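Local structure of fiber (Murine adenovirus 2, 5NBH) at residues Pro81-Gln86 with Met151-Gly156; Leu118-Val123 with Ile223-Phe228; Thr134-Phe139 with Asn208-Leu213; Leu143-Thr148 with Val163-Ile168; Ile168-Asp173 with Phe228-Gln233. The protein probably attaches the virion to host cells as a trimeric capsid fibre, whose distal part, described here, binds N-acetylglucosamine in its head domain. All coordinates share one frame; numbering follows the deposited sequence.

Interactions 2 and 3 each pair two strands in one of the two facing sheets of the fibre head, and they meet in the core, where F119 touches I211 and L137. Both show regular backbone bonding, with apolar side chains turned inward and polar ones on the other face, toward a neighbouring subunit in interaction 2. Interaction 1 lies at the far edge of the sheet holding interaction 2; it is buried too, but its second partner is a short strand and waters fill in. Interactions 4 and 5 share I168, in the loop after strand 152-153. Interaction 4 packs it on the loop before that strand, near the surface, whereas interaction 5 hangs it on strand 223-231 through side-chain hydroxyls.

Interaction 1: Pro81-Gln86 with Met151-Gly156; sequences PVFVYQ and MQVMGG
The Y85 ring carries M151 CB on one face, 3.5 Å above its plane and offset toward the rim, a CH-pi contact. M151 SD, 4.6 Å from the centroid of the Y85 ring, comes in obliquely and adds a Met-aromatic contact. At the edge of the same ring, in its plane, lie V153 N and a water that also donates to M151 O. The phenol oxygen has its firm partner in C146 N. The F83 ring meets that of F167 and is approached obliquely by V153 CG1, 4.3 Å from F83 CD1. The Q86 amide sets OE1 against M154 CB, 3.5 Å away.

What puts Y85 across the methionine is its first torsion: CG lies opposite the backbone N (chi1 -166°), and the two side chains cross at about a right angle. The backbones pair antiparallel. Q86 N donates to Q152 O at 2.9 Å, and Q152 N returns a bond to Q86 O at 2.8 Å. One step further, M154 N reaches V84 O at 3.0 Å. A water donating to Q86 OE1 and M154 O bridges the two segments, and G156 N bonds to S80 OG of the second subunit.

Strand 83-96 is thus flanked by the short strand 152-153 and by strand 103-113, to which Y85 is bonded through M110. F139 of strand 131-140 packs against Y85 and M151 from the facing sheet.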
# COMPACT_ATOMS: atom_id res chain seq x y z
N PRO A 81 -12.51 -0.91 2.27
CA PRO A 81 -12.22 0.52 2.10
C PRO A 81 -10.82 0.86 2.54
O PRO A 81 -10.28 0.18 3.42
CB PRO A 81 -13.20 1.18 3.05
CG PRO A 81 -13.45 0.13 4.12
CD PRO A 81 -13.47 -1.15 3.37
N VAL A 82 -10.25 1.89 1.95
CA VAL A 82 -8.96 2.44 2.39
C VAL A 82 -9.26 3.52 3.41
O VAL A 82 -10.10 4.43 3.16
CB VAL A 82 -8.15 2.99 1.22
CG1 VAL A 82 -6.88 3.64 1.74
CG2 VAL A 82 -7.84 1.88 0.23
N PHE A 83 -8.59 3.43 4.57
CA PHE A 83 -8.62 4.49 5.59
C PHE A 83 -7.21 4.86 5.95
O PHE A 83 -6.34 4.00 5.96
CB PHE A 83 -9.33 4.02 6.84
CG PHE A 83 -10.83 4.00 6.71
CD1 PHE A 83 -11.53 5.18 6.64
CD2 PHE A 83 -11.52 2.81 6.59
CE1 PHE A 83 -12.92 5.19 6.50
CE2 PHE A 83 -12.92 2.81 6.47
CZ PHE A 83 -13.60 4.00 6.42
N VAL A 84 -6.96 6.14 6.18
CA VAL A 84 -5.64 6.60 6.59
C VAL A 84 -5.73 7.42 7.85
O VAL A 84 -6.45 8.41 7.91
CB VAL A 84 -4.93 7.44 5.49
CG1 VAL A 84 -3.48 7.75 5.90
CG2 VAL A 84 -4.96 6.73 4.14
N TYR A 85 -4.93 7.05 8.88
CA TYR A 85 -4.76 7.87 10.05
C TYR A 85 -3.35 8.47 9.95
O TYR A 85 -2.37 7.75 9.81
CB TYR A 85 -4.92 7.02 11.29
CG TYR A 85 -5.09 7.77 12.60
CD1 TYR A 85 -6.00 8.84 12.72
CD2 TYR A 85 -4.36 7.40 13.76
CE1 TYR A 85 -6.16 9.52 13.91
CE2 TYR A 85 -4.56 8.05 14.95
CZ TYR A 85 -5.45 9.13 15.03
OH TYR A 85 -5.66 9.82 16.19
N GLN A 86 -3.26 9.79 9.99
CA GLN A 86 -2.00 10.44 9.69
C GLN A 86 -1.84 11.74 10.42
O GLN A 86 -2.82 12.37 10.79
CB GLN A 86 -1.91 10.72 8.20
CG GLN A 86 -3.00 11.64 7.69
CD GLN A 86 -2.83 12.00 6.24
OE1 GLN A 86 -3.24 11.26 5.36
NE2 GLN A 86 -2.27 13.17 5.99
N MET A 151 -3.18 13.53 15.18
CA MET A 151 -3.38 12.75 13.95
C MET A 151 -4.86 12.86 13.59
O MET A 151 -5.68 13.19 14.45
CB MET A 151 -2.93 11.31 14.13
CG MET A 151 -1.42 11.20 14.39
SD MET A 151 -0.83 9.49 14.51
CE MET A 151 -1.02 8.94 12.81
N GLN A 152 -5.16 12.60 12.32
CA GLN A 152 -6.48 12.80 11.71
C GLN A 152 -6.76 11.65 10.77
O GLN A 152 -5.85 11.16 10.13
CB GLN A 152 -6.43 14.07 10.85
CG GLN A 152 -6.39 15.31 11.68
CD GLN A 152 -6.38 16.61 10.90
OE1 GLN A 152 -6.59 17.67 11.48
NE2 GLN A 152 -6.14 16.54 9.59
N VAL A 153 -8.03 11.24 10.68
CA VAL A 153 -8.43 10.32 9.63
C VAL A 153 -8.71 11.21 8.39
O VAL A 153 -9.51 12.14 8.47
CB VAL A 153 -9.67 9.48 10.01
CG1 VAL A 153 -10.01 8.50 8.89
CG2 VAL A 153 -9.48 8.72 11.32
N MET A 154 -8.00 10.94 7.30
CA MET A 154 -8.00 11.78 6.10
C MET A 154 -8.51 11.02 4.88
O MET A 154 -8.02 9.93 4.54
CB MET A 154 -6.58 12.29 5.90
CG MET A 154 -6.27 13.03 4.60
SD MET A 154 -7.21 14.55 4.39
CE MET A 154 -6.44 15.63 5.59
N GLY A 155 -9.46 11.61 4.17
CA GLY A 155 -9.95 10.95 2.96
C GLY A 155 -9.13 11.38 1.76
O GLY A 155 -8.37 12.36 1.81
N GLY A 156 -9.28 10.66 0.67
CA GLY A 156 -8.62 11.00 -0.61
C GLY A 156 -9.01 12.33 -1.19
O GLY A 156 -8.30 12.91 -2.04
O HOH W 1 -9.20 7.85 5.34
O HOH W 2 -7.58 11.41 16.36
O HOH W 3 -5.12 10.22 3.42

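Interaction 2: Leu118-Val123 with Ile223-Phe228; sequences LFNIDV and IFQMSF
F119, I121 and V123 face F228, M226 and F224 as three antiparallel hydrogen-bonded pairs, six backbone bonds in all. The shortest runs from V123 N to F224 O, 2.8 Å long and nearly straight.

Apolar contacts, two of them on phenylalanine rings, join the face bearing these six residues. F119 CB sits over the F228 ring, 4.1 Å from its centroid, while the two rings lie oblique with planes 31° apart. V123 repeats the pattern, its CB over the F224 ring. Both F224 and F228 place CG between backbone N and carbonyl carbon (chi1 61° and 64°), which swings their rings alongside the opposite strand.

On the other, polar face, Q225 NE2 donates to the anti lone pair of D122 OD1 at 3.3 Å, and the Q225 amide also pairs with M229 N and M229 O of the second subunit. A water lies between Q225 OE1 and N120 OD1, its 2.4 Å approach to Q225 OE1 doubtfully short. N120 ND2 turns to Q109 OE1 of strand 103-113.

One apolar face packed on the facing sheet and one polar face turned to a neighbouring subunit fit the C-J strand pair in the ABCJ sheet of a trimeric fibre head.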
# COMPACT_ATOMS: atom_id res chain seq x y z
N LEU A 118 -0.47 -0.58 6.88
CA LEU A 118 0.86 -0.16 6.42
C LEU A 118 1.24 1.08 7.21
O LEU A 118 0.60 2.12 7.08
CB LEU A 118 0.84 0.13 4.90
CG LEU A 118 2.11 0.69 4.25
CD1 LEU A 118 3.30 -0.18 4.48
CD2 LEU A 118 1.88 0.90 2.76
N PHE A 119 2.27 0.97 8.05
CA PHE A 119 2.74 2.07 8.87
C PHE A 119 3.94 2.70 8.20
O PHE A 119 4.85 1.98 7.81
CB PHE A 119 3.12 1.52 10.27
CG PHE A 119 3.70 2.55 11.20
CD1 PHE A 119 5.06 2.86 11.18
CD2 PHE A 119 2.88 3.25 12.05
CE1 PHE A 119 5.60 3.83 12.00
CE2 PHE A 119 3.41 4.22 12.89
CZ PHE A 119 4.76 4.50 12.86
N ASN A 120 3.92 4.01 8.02
CA ASN A 120 5.04 4.75 7.45
C ASN A 120 5.36 5.91 8.33
O ASN A 120 4.47 6.62 8.76
CB ASN A 120 4.69 5.30 6.07
CG ASN A 120 5.87 5.94 5.40
OD1 ASN A 120 6.82 5.25 5.01
ND2 ASN A 120 5.82 7.27 5.22
N ILE A 121 6.64 6.12 8.60
CA ILE A 121 7.09 7.26 9.36
C ILE A 121 8.31 7.90 8.71
O ILE A 121 9.17 7.22 8.17
CB ILE A 121 7.38 6.88 10.84
CG1 ILE A 121 7.58 8.14 11.69
CG2 ILE A 121 8.54 5.90 10.96
CD1 ILE A 121 7.53 7.84 13.19
N ASP A 122 8.35 9.21 8.77
CA ASP A 122 9.47 10.01 8.28
C ASP A 122 9.96 10.79 9.47
O ASP A 122 9.24 11.66 9.94
CB ASP A 122 8.94 10.94 7.20
CG ASP A 122 10.02 11.45 6.33
OD1 ASP A 122 10.15 10.93 5.22
OD2 ASP A 122 10.78 12.31 6.80
N VAL A 123 11.14 10.47 9.99
CA VAL A 123 11.62 11.03 11.26
C VAL A 123 12.74 11.98 10.92
O VAL A 123 13.65 11.63 10.20
CB VAL A 123 12.18 9.93 12.20
CG1 VAL A 123 12.77 10.53 13.49
CG2 VAL A 123 11.11 8.92 12.55
N ILE A 223 17.65 10.74 10.97
CA ILE A 223 16.84 11.31 9.93
C ILE A 223 16.65 10.20 8.91
O ILE A 223 17.58 9.86 8.20
CB ILE A 223 17.51 12.51 9.25
CG1 ILE A 223 17.75 13.61 10.28
CG2 ILE A 223 16.65 13.02 8.10
CD1 ILE A 223 18.40 14.86 9.72
N PHE A 224 15.46 9.60 8.89
CA PHE A 224 15.17 8.41 8.11
C PHE A 224 13.68 8.22 7.86
O PHE A 224 12.90 8.84 8.56
CB PHE A 224 15.69 7.17 8.84
CG PHE A 224 15.07 6.94 10.18
CD1 PHE A 224 15.61 7.53 11.33
CD2 PHE A 224 13.98 6.11 10.32
CE1 PHE A 224 15.05 7.29 12.58
CE2 PHE A 224 13.42 5.88 11.57
CZ PHE A 224 13.94 6.48 12.70
N GLN A 225 13.32 7.38 6.88
CA GLN A 225 11.94 6.93 6.63
C GLN A 225 11.94 5.40 6.79
O GLN A 225 12.92 4.72 6.45
CB GLN A 225 11.40 7.30 5.20
CG GLN A 225 9.93 6.87 4.92
CD GLN A 225 9.32 7.27 3.54
OE1 GLN A 225 9.13 6.41 2.67
NE2 GLN A 225 8.89 8.51 3.41
N MET A 226 10.89 4.87 7.38
CA MET A 226 10.68 3.43 7.37
C MET A 226 9.23 3.04 7.46
O MET A 226 8.40 3.81 7.88
CB MET A 226 11.50 2.68 8.43
CG MET A 226 11.27 2.98 9.89
SD MET A 226 11.53 1.39 10.72
CE MET A 226 10.06 0.65 10.02
N SER A 227 8.95 1.85 6.98
CA SER A 227 7.59 1.37 6.93
C SER A 227 7.61 -0.07 7.28
O SER A 227 8.63 -0.75 7.09
CB SER A 227 6.94 1.65 5.55
OG SER A 227 7.40 0.76 4.58
N PHE A 228 6.50 -0.55 7.81
CA PHE A 228 6.29 -1.97 8.06
C PHE A 228 4.79 -2.24 8.02
O PHE A 228 4.00 -1.31 8.11
CB PHE A 228 6.93 -2.41 9.40
CG PHE A 228 6.31 -1.78 10.62
CD1 PHE A 228 6.80 -0.58 11.12
CD2 PHE A 228 5.27 -2.39 11.30
CE1 PHE A 228 6.26 0.01 12.25
CE2 PHE A 228 4.71 -1.80 12.42
CZ PHE A 228 5.19 -0.60 12.88
O HOH W 4 8.36 4.13 3.10

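Interaction 3: Thr134-Phe139 with Asn208-Leu213; sequences TWELQF and NFYITL
T134-F139 and N208-L213 are adjoining antiparallel strands, D and I, in the GHID sheet of the fibre head. W135, L137 and F139 make hydrogen-bonded pairs with L213, I211 and F209. The bond from W135 N to L213 O, at 2.8 Å, is almost linear.

On the face carrying these residues, F139 and F209 lie side by side, their rings oblique at 31° with F139 CD1 3.6 Å from F209 CD2. F139 CE1 also touches I211 CD1, at 4.0 Å. This is the inner face of the beta-sandwich: L137 and F139 rest on strands 83-96 and 103-113 of the opposing ABCJ sheet. W135 bonds through NE1 to S215 OG, and its indole lies beside N97 and Q133, residues of the N-acetylglucosamine site.

Polar side chains line the outer face. Q138 CG lies over one face of the Y210 ring, its amide nearly parallel to it, and N208 ND2 gives Q138 OE1 a weak 3.1 Å bond; N208 OD1 goes to G141 N. The extended E136 chain (CG anti to the backbone N, chi1 -173°) brings its carboxylate to the edge of the Y210 ring, with CD 3.6 Å from Y210 CD2 and the planes 82° apart. E136 OE1 forms a salt bridge with R205, which also makes a cation-pi contact with Y210, and accepts from a water shared with T212 OG1.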
# COMPACT_ATOMS: atom_id res chain seq x y z
N THR A 134 14.80 6.10 21.27
CA THR A 134 13.51 5.45 21.46
C THR A 134 12.44 6.47 21.18
O THR A 134 12.37 7.51 21.84
CB THR A 134 13.34 4.86 22.89
OG1 THR A 134 14.30 3.83 23.12
CG2 THR A 134 11.98 4.23 23.03
N TRP A 135 11.60 6.18 20.16
CA TRP A 135 10.52 7.05 19.75
C TRP A 135 9.25 6.28 20.08
O TRP A 135 9.06 5.18 19.55
CB TRP A 135 10.58 7.37 18.25
CG TRP A 135 11.96 7.79 17.78
CD1 TRP A 135 12.82 7.04 17.04
CD2 TRP A 135 12.66 9.01 18.09
NE1 TRP A 135 13.98 7.72 16.84
CE2 TRP A 135 13.91 8.94 17.46
CE3 TRP A 135 12.33 10.17 18.82
CZ2 TRP A 135 14.84 9.98 17.54
CZ3 TRP A 135 13.28 11.21 18.91
CH2 TRP A 135 14.50 11.11 18.28
N GLU A 136 8.39 6.85 20.91
CA GLU A 136 7.22 6.13 21.41
C GLU A 136 5.97 6.84 20.95
O GLU A 136 5.83 8.04 21.19
CB GLU A 136 7.26 6.05 22.94
CG GLU A 136 6.19 5.19 23.59
CD GLU A 136 6.33 5.18 25.12
OE1 GLU A 136 6.88 4.23 25.69
OE2 GLU A 136 5.84 6.13 25.73
N LEU A 137 5.09 6.13 20.25
CA LEU A 137 3.73 6.63 19.92
C LEU A 137 2.69 5.90 20.74
O LEU A 137 2.68 4.69 20.78
CB LEU A 137 3.42 6.39 18.43
CG LEU A 137 4.41 7.01 17.44
CD1 LEU A 137 4.15 6.53 16.00
CD2 LEU A 137 4.34 8.52 17.56
N GLN A 138 1.81 6.65 21.40
CA GLN A 138 0.77 6.12 22.26
C GLN A 138 -0.58 6.44 21.63
O GLN A 138 -0.78 7.55 21.16
CB GLN A 138 0.86 6.81 23.62
CG GLN A 138 -0.05 6.26 24.70
CD GLN A 138 0.04 7.07 25.98
OE1 GLN A 138 -0.75 6.86 26.89
NE2 GLN A 138 1.00 7.99 26.05
N PHE A 139 -1.48 5.48 21.67
CA PHE A 139 -2.82 5.61 21.14
C PHE A 139 -3.79 5.06 22.16
O PHE A 139 -3.55 4.00 22.77
CB PHE A 139 -2.97 4.79 19.85
CG PHE A 139 -1.98 5.14 18.79
CD1 PHE A 139 -0.74 4.52 18.75
CD2 PHE A 139 -2.29 6.06 17.79
CE1 PHE A 139 0.18 4.83 17.78
CE2 PHE A 139 -1.37 6.38 16.80
CZ PHE A 139 -0.13 5.77 16.80
N ASN A 208 -3.53 1.16 26.89
CA ASN A 208 -3.24 1.92 25.66
C ASN A 208 -2.30 1.14 24.72
O ASN A 208 -1.63 0.20 25.12
CB ASN A 208 -2.68 3.28 25.97
CG ASN A 208 -3.73 4.24 26.49
OD1 ASN A 208 -4.95 4.09 26.22
ND2 ASN A 208 -3.29 5.20 27.26
N PHE A 209 -2.35 1.51 23.44
CA PHE A 209 -1.58 0.85 22.36
C PHE A 209 -0.34 1.69 22.10
O PHE A 209 -0.45 2.88 21.96
CB PHE A 209 -2.48 0.80 21.09
CG PHE A 209 -1.74 0.47 19.81
CD1 PHE A 209 -0.88 -0.60 19.75
CD2 PHE A 209 -2.00 1.18 18.64
CE1 PHE A 209 -0.23 -0.93 18.59
CE2 PHE A 209 -1.37 0.85 17.45
CZ PHE A 209 -0.49 -0.20 17.42
N TYR A 210 0.83 1.04 22.10
CA TYR A 210 2.11 1.65 21.87
C TYR A 210 2.78 1.08 20.62
O TYR A 210 2.85 -0.13 20.42
CB TYR A 210 3.05 1.40 23.03
CG TYR A 210 2.68 2.09 24.33
CD1 TYR A 210 1.56 1.68 25.07
CD2 TYR A 210 3.46 3.10 24.83
CE1 TYR A 210 1.21 2.31 26.24
CE2 TYR A 210 3.13 3.74 26.04
CZ TYR A 210 2.00 3.33 26.74
OH TYR A 210 1.69 3.94 27.94
N ILE A 211 3.27 1.99 19.78
CA ILE A 211 4.24 1.68 18.74
C ILE A 211 5.53 2.30 19.22
O ILE A 211 5.64 3.54 19.38
CB ILE A 211 3.86 2.23 17.34
CG1 ILE A 211 2.55 1.63 16.91
CG2 ILE A 211 4.97 2.01 16.33
CD1 ILE A 211 2.05 2.06 15.53
N THR A 212 6.53 1.44 19.44
CA THR A 212 7.83 1.90 19.94
C THR A 212 8.87 1.61 18.89
O THR A 212 8.99 0.47 18.45
CB THR A 212 8.17 1.21 21.27
OG1 THR A 212 7.06 1.36 22.18
CG2 THR A 212 9.40 1.80 21.90
N LEU A 213 9.54 2.67 18.44
CA LEU A 213 10.61 2.57 17.46
C LEU A 213 11.97 2.83 18.08
O LEU A 213 12.11 3.74 18.88
CB LEU A 213 10.39 3.57 16.32
CG LEU A 213 8.96 3.59 15.74
CD1 LEU A 213 8.86 4.73 14.76
CD2 LEU A 213 8.61 2.29 15.05
O HOH W 5 7.22 1.69 24.87

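Interaction 4: Leu143-Thr148 with Val163-Ile168; sequences LGSCLT and VTPTFI
The carbonyl oxygen of L143 is ringed by T164, P165 and T166. T164 CG2 lies 3.3 Å from L143 O. P165 CD stands 3.4 Å from L143 O, and T166 CG2 adds a methyl on it at 3.6 Å. T166 N is also near L143 O, but its angle is too poor for a hydrogen bond. That amide makes a weak bond back to T164 O instead, closing the inverse gamma turn centred on P165. The proline ring lies against the other loop, its CG and CD on L143 O and its CG also beside G144 C.

G144 follows with a positive phi (81°). Its CA lies 3.6 Å from P165 O, in a nearly straight CA-H...O contact with the turn. G144 O, in turn, is touched by I168 CD1 at 3.3 Å. I168 reaches it because CG1 lies between its backbone N and carbonyl carbon (chi1 68°) and the chain then extends. S145 OG adds a loose contact, 4.0 Å from P165 CD. Shape, not polar pairing, joins these two loops.

Around them, L147 pairs with Q138 through the backbone and T148 OG1 takes Q138 N, tying residues 143-148 to strand 131-140. From the other loop, P165 packs on Y85 of strand 83-96 and on V153, F167 on V153 of strand 152-153, and I168 on F139 of strand 131-140.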
# COMPACT_ATOMS: atom_id res chain seq x y z
N LEU A 143 -10.29 3.59 21.54
CA LEU A 143 -10.63 4.50 20.46
C LEU A 143 -9.58 4.62 19.33
O LEU A 143 -9.90 5.10 18.22
CB LEU A 143 -10.88 5.90 21.02
CG LEU A 143 -11.95 6.02 22.12
CD1 LEU A 143 -11.97 7.45 22.62
CD2 LEU A 143 -13.33 5.59 21.63
N GLY A 144 -8.32 4.26 19.61
CA GLY A 144 -7.25 4.40 18.62
C GLY A 144 -6.65 5.80 18.49
O GLY A 144 -5.61 5.98 17.83
N SER A 145 -7.28 6.82 19.10
CA SER A 145 -6.82 8.19 18.98
C SER A 145 -5.38 8.39 19.49
O SER A 145 -5.07 7.97 20.59
CB SER A 145 -7.72 9.13 19.80
OG SER A 145 -9.03 9.10 19.28
N CYS A 146 -4.58 9.10 18.73
CA CYS A 146 -3.18 9.35 19.13
C CYS A 146 -3.12 10.31 20.32
O CYS A 146 -3.76 11.38 20.31
CB CYS A 146 -2.36 9.87 17.97
SG CYS A 146 -0.59 9.95 18.31
N LEU A 147 -2.45 9.86 21.38
CA LEU A 147 -2.23 10.66 22.59
C LEU A 147 -0.95 11.47 22.57
O LEU A 147 -0.82 12.43 23.33
CB LEU A 147 -2.23 9.74 23.82
CG LEU A 147 -3.50 8.89 23.97
CD1 LEU A 147 -3.32 7.88 25.09
CD2 LEU A 147 -4.72 9.77 24.23
N THR A 148 0.01 11.07 21.73
CA THR A 148 1.35 11.69 21.66
C THR A 148 1.35 13.01 20.91
O THR A 148 2.10 13.93 21.22
CB THR A 148 2.36 10.74 21.00
OG1 THR A 148 2.28 9.46 21.61
CG2 THR A 148 3.76 11.28 21.07
N VAL A 163 -14.28 9.87 11.87
CA VAL A 163 -14.17 8.42 11.99
C VAL A 163 -13.28 8.18 13.19
O VAL A 163 -12.21 8.77 13.29
CB VAL A 163 -13.49 7.79 10.76
CG1 VAL A 163 -13.33 6.28 10.92
CG2 VAL A 163 -14.28 8.11 9.50
N THR A 164 -13.73 7.35 14.13
CA THR A 164 -12.92 7.01 15.29
C THR A 164 -11.84 6.06 14.75
O THR A 164 -12.16 5.10 14.07
CB THR A 164 -13.77 6.37 16.40
OG1 THR A 164 -14.86 7.25 16.71
CG2 THR A 164 -12.94 6.15 17.68
N PRO A 165 -10.57 6.34 15.03
CA PRO A 165 -9.54 5.51 14.37
C PRO A 165 -9.27 4.15 15.01
O PRO A 165 -8.11 3.76 15.19
CB PRO A 165 -8.32 6.42 14.38
CG PRO A 165 -8.51 7.26 15.59
CD PRO A 165 -9.97 7.47 15.77
N THR A 166 -10.31 3.38 15.28
CA THR A 166 -10.11 2.04 15.84
C THR A 166 -9.45 1.09 14.84
O THR A 166 -8.94 0.06 15.22
CB THR A 166 -11.42 1.43 16.33
OG1 THR A 166 -12.32 1.31 15.22
CG2 THR A 166 -12.05 2.30 17.44
N PHE A 167 -9.46 1.43 13.55
CA PHE A 167 -8.96 0.55 12.52
C PHE A 167 -7.42 0.35 12.57
O PHE A 167 -6.92 -0.51 11.86
CB PHE A 167 -9.42 1.04 11.12
CG PHE A 167 -8.97 2.43 10.77
CD1 PHE A 167 -7.67 2.67 10.32
CD2 PHE A 167 -9.82 3.50 10.87
CE1 PHE A 167 -7.27 3.94 9.97
CE2 PHE A 167 -9.42 4.79 10.55
CZ PHE A 167 -8.14 5.00 10.09
N ILE A 168 -6.70 1.11 13.40
CA ILE A 168 -5.24 0.92 13.58
C ILE A 168 -4.88 -0.09 14.68
O ILE A 168 -3.75 -0.48 14.76
CB ILE A 168 -4.49 2.22 13.90
CG1 ILE A 168 -4.88 2.75 15.32
CG2 ILE A 168 -4.64 3.20 12.76
CD1 ILE A 168 -3.98 3.78 15.91

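Interaction 5: Ile168-Asp173 with Phe228-Gln233; sequences ILPTSD and FMYESQ
Y230 sets CG between its backbone N and carbonyl carbon (chi1 70°), which carries the hydroxyl to I168 O, while S232 places OG anti to its own N (chi1 174°), which turns the hydroxyl to L169 O. Y230 OH donates to I168 O at 2.7 Å, in the carbonyl plane and on a lone pair. Seen from the tyrosine, I168 O lies at the edge of the ring. S232 OG gives L169 O a bond of equal length, 2.7 Å, but from 37° out of the carbonyl plane. Q233 N adds a weak bond to L169 O at 3.3 Å.

P170 leans on the same tyrosine, its CB 4.0 Å from Y230 CD2 and oblique to the ring. Next along, T171 OG1 takes D173 N in an ST turn. Q233 NE2 is 3.3 Å from P170 O at an angle too poor for a hydrogen bond, and Q233 OE1 lies beside T171 CA.

Three consecutive carbonyls of an irregular segment therefore take side-chain hydroxyls, I168 O and L169 O those of Y230 and S232, P170 O that of Y204. A water links T171 N to E231 O, so the loop is fixed to the end of strand 223-231 without extending its sheet.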
# COMPACT_ATOMS: atom_id res chain seq x y z
N ILE A 168 -6.70 1.11 13.40
CA ILE A 168 -5.24 0.92 13.58
C ILE A 168 -4.88 -0.09 14.68
O ILE A 168 -3.75 -0.48 14.76
CB ILE A 168 -4.49 2.22 13.90
CG1 ILE A 168 -4.88 2.75 15.32
CG2 ILE A 168 -4.64 3.20 12.76
CD1 ILE A 168 -3.98 3.78 15.91
N LEU A 169 -5.86 -0.54 15.49
CA LEU A 169 -5.57 -1.32 16.69
C LEU A 169 -5.32 -2.76 16.39
O LEU A 169 -6.17 -3.42 15.78
CB LEU A 169 -6.72 -1.20 17.70
CG LEU A 169 -6.93 0.20 18.27
CD1 LEU A 169 -8.26 0.27 18.98
CD2 LEU A 169 -5.83 0.64 19.23
N PRO A 170 -4.13 -3.29 16.78
CA PRO A 170 -3.86 -4.70 16.65
C PRO A 170 -4.33 -5.52 17.87
O PRO A 170 -4.89 -4.95 18.78
CB PRO A 170 -2.33 -4.71 16.57
CG PRO A 170 -1.94 -3.65 17.54
CD PRO A 170 -3.02 -2.60 17.47
N THR A 171 -4.12 -6.83 17.84
CA THR A 171 -4.57 -7.69 18.93
C THR A 171 -3.89 -7.24 20.24
O THR A 171 -2.68 -6.96 20.26
CB THR A 171 -4.33 -9.20 18.67
OG1 THR A 171 -4.73 -9.95 19.84
CG2 THR A 171 -2.87 -9.52 18.40
N SER A 172 -4.69 -7.14 21.30
CA SER A 172 -4.19 -6.83 22.65
C SER A 172 -3.87 -8.07 23.47
O SER A 172 -3.63 -7.94 24.69
CB SER A 172 -5.21 -5.98 23.41
OG SER A 172 -6.41 -6.74 23.60
N ASP A 173 -3.88 -9.25 22.85
CA ASP A 173 -3.44 -10.49 23.49
C ASP A 173 -2.00 -10.31 24.01
O ASP A 173 -1.09 -10.10 23.23
CB ASP A 173 -3.50 -11.64 22.48
CG ASP A 173 -3.11 -12.98 23.08
OD1 ASP A 173 -2.43 -13.03 24.15
OD2 ASP A 173 -3.47 -14.00 22.45
N PHE A 228 6.50 -0.55 7.81
CA PHE A 228 6.29 -1.97 8.06
C PHE A 228 4.79 -2.24 8.02
O PHE A 228 4.00 -1.31 8.11
CB PHE A 228 6.93 -2.41 9.40
CG PHE A 228 6.31 -1.78 10.62
CD1 PHE A 228 6.80 -0.58 11.12
CD2 PHE A 228 5.27 -2.39 11.30
CE1 PHE A 228 6.26 0.01 12.25
CE2 PHE A 228 4.71 -1.80 12.42
CZ PHE A 228 5.19 -0.60 12.88
N MET A 229 4.41 -3.51 7.93
CA MET A 229 3.01 -3.89 7.96
C MET A 229 2.65 -4.71 9.20
O MET A 229 3.45 -5.48 9.70
CB MET A 229 2.67 -4.66 6.69
CG MET A 229 2.70 -3.73 5.49
SD MET A 229 2.35 -4.39 3.85
CE MET A 229 1.30 -5.73 4.24
N TYR A 230 1.43 -4.54 9.66
CA TYR A 230 0.85 -5.37 10.68
C TYR A 230 -0.63 -5.59 10.40
O TYR A 230 -1.17 -5.13 9.39
CB TYR A 230 1.16 -4.74 12.07
CG TYR A 230 0.46 -3.45 12.43
CD1 TYR A 230 1.03 -2.20 12.15
CD2 TYR A 230 -0.78 -3.48 13.09
CE1 TYR A 230 0.40 -1.02 12.52
CE2 TYR A 230 -1.41 -2.30 13.47
CZ TYR A 230 -0.83 -1.08 13.17
OH TYR A 230 -1.42 0.10 13.55
N GLU A 231 -1.28 -6.34 11.29
CA GLU A 231 -2.68 -6.67 11.15
C GLU A 231 -3.52 -6.01 12.24
O GLU A 231 -3.08 -5.94 13.43
CB GLU A 231 -2.82 -8.19 11.21
CG GLU A 231 -4.14 -8.68 10.67
CD GLU A 231 -4.07 -10.11 10.18
OE1 GLU A 231 -3.09 -10.83 10.53
OE2 GLU A 231 -5.02 -10.49 9.47
N SER A 232 -4.71 -5.54 11.86
CA SER A 232 -5.68 -5.08 12.84
C SER A 232 -6.72 -6.14 13.09
O SER A 232 -7.18 -6.82 12.16
CB SER A 232 -6.31 -3.75 12.46
OG SER A 232 -7.36 -3.37 13.37
N GLN A 233 -7.09 -6.27 14.37
CA GLN A 233 -8.15 -7.16 14.83
C GLN A 233 -9.55 -6.58 14.58
O GLN A 233 -10.55 -7.31 14.68
CB GLN A 233 -7.97 -7.43 16.34
CG GLN A 233 -8.04 -6.20 17.26
CD GLN A 233 -8.14 -6.53 18.74
OE1 GLN A 233 -8.26 -7.70 19.11
NE2 GLN A 233 -8.06 -5.51 19.60
O HOH W 6 -2.95 -7.96 15.38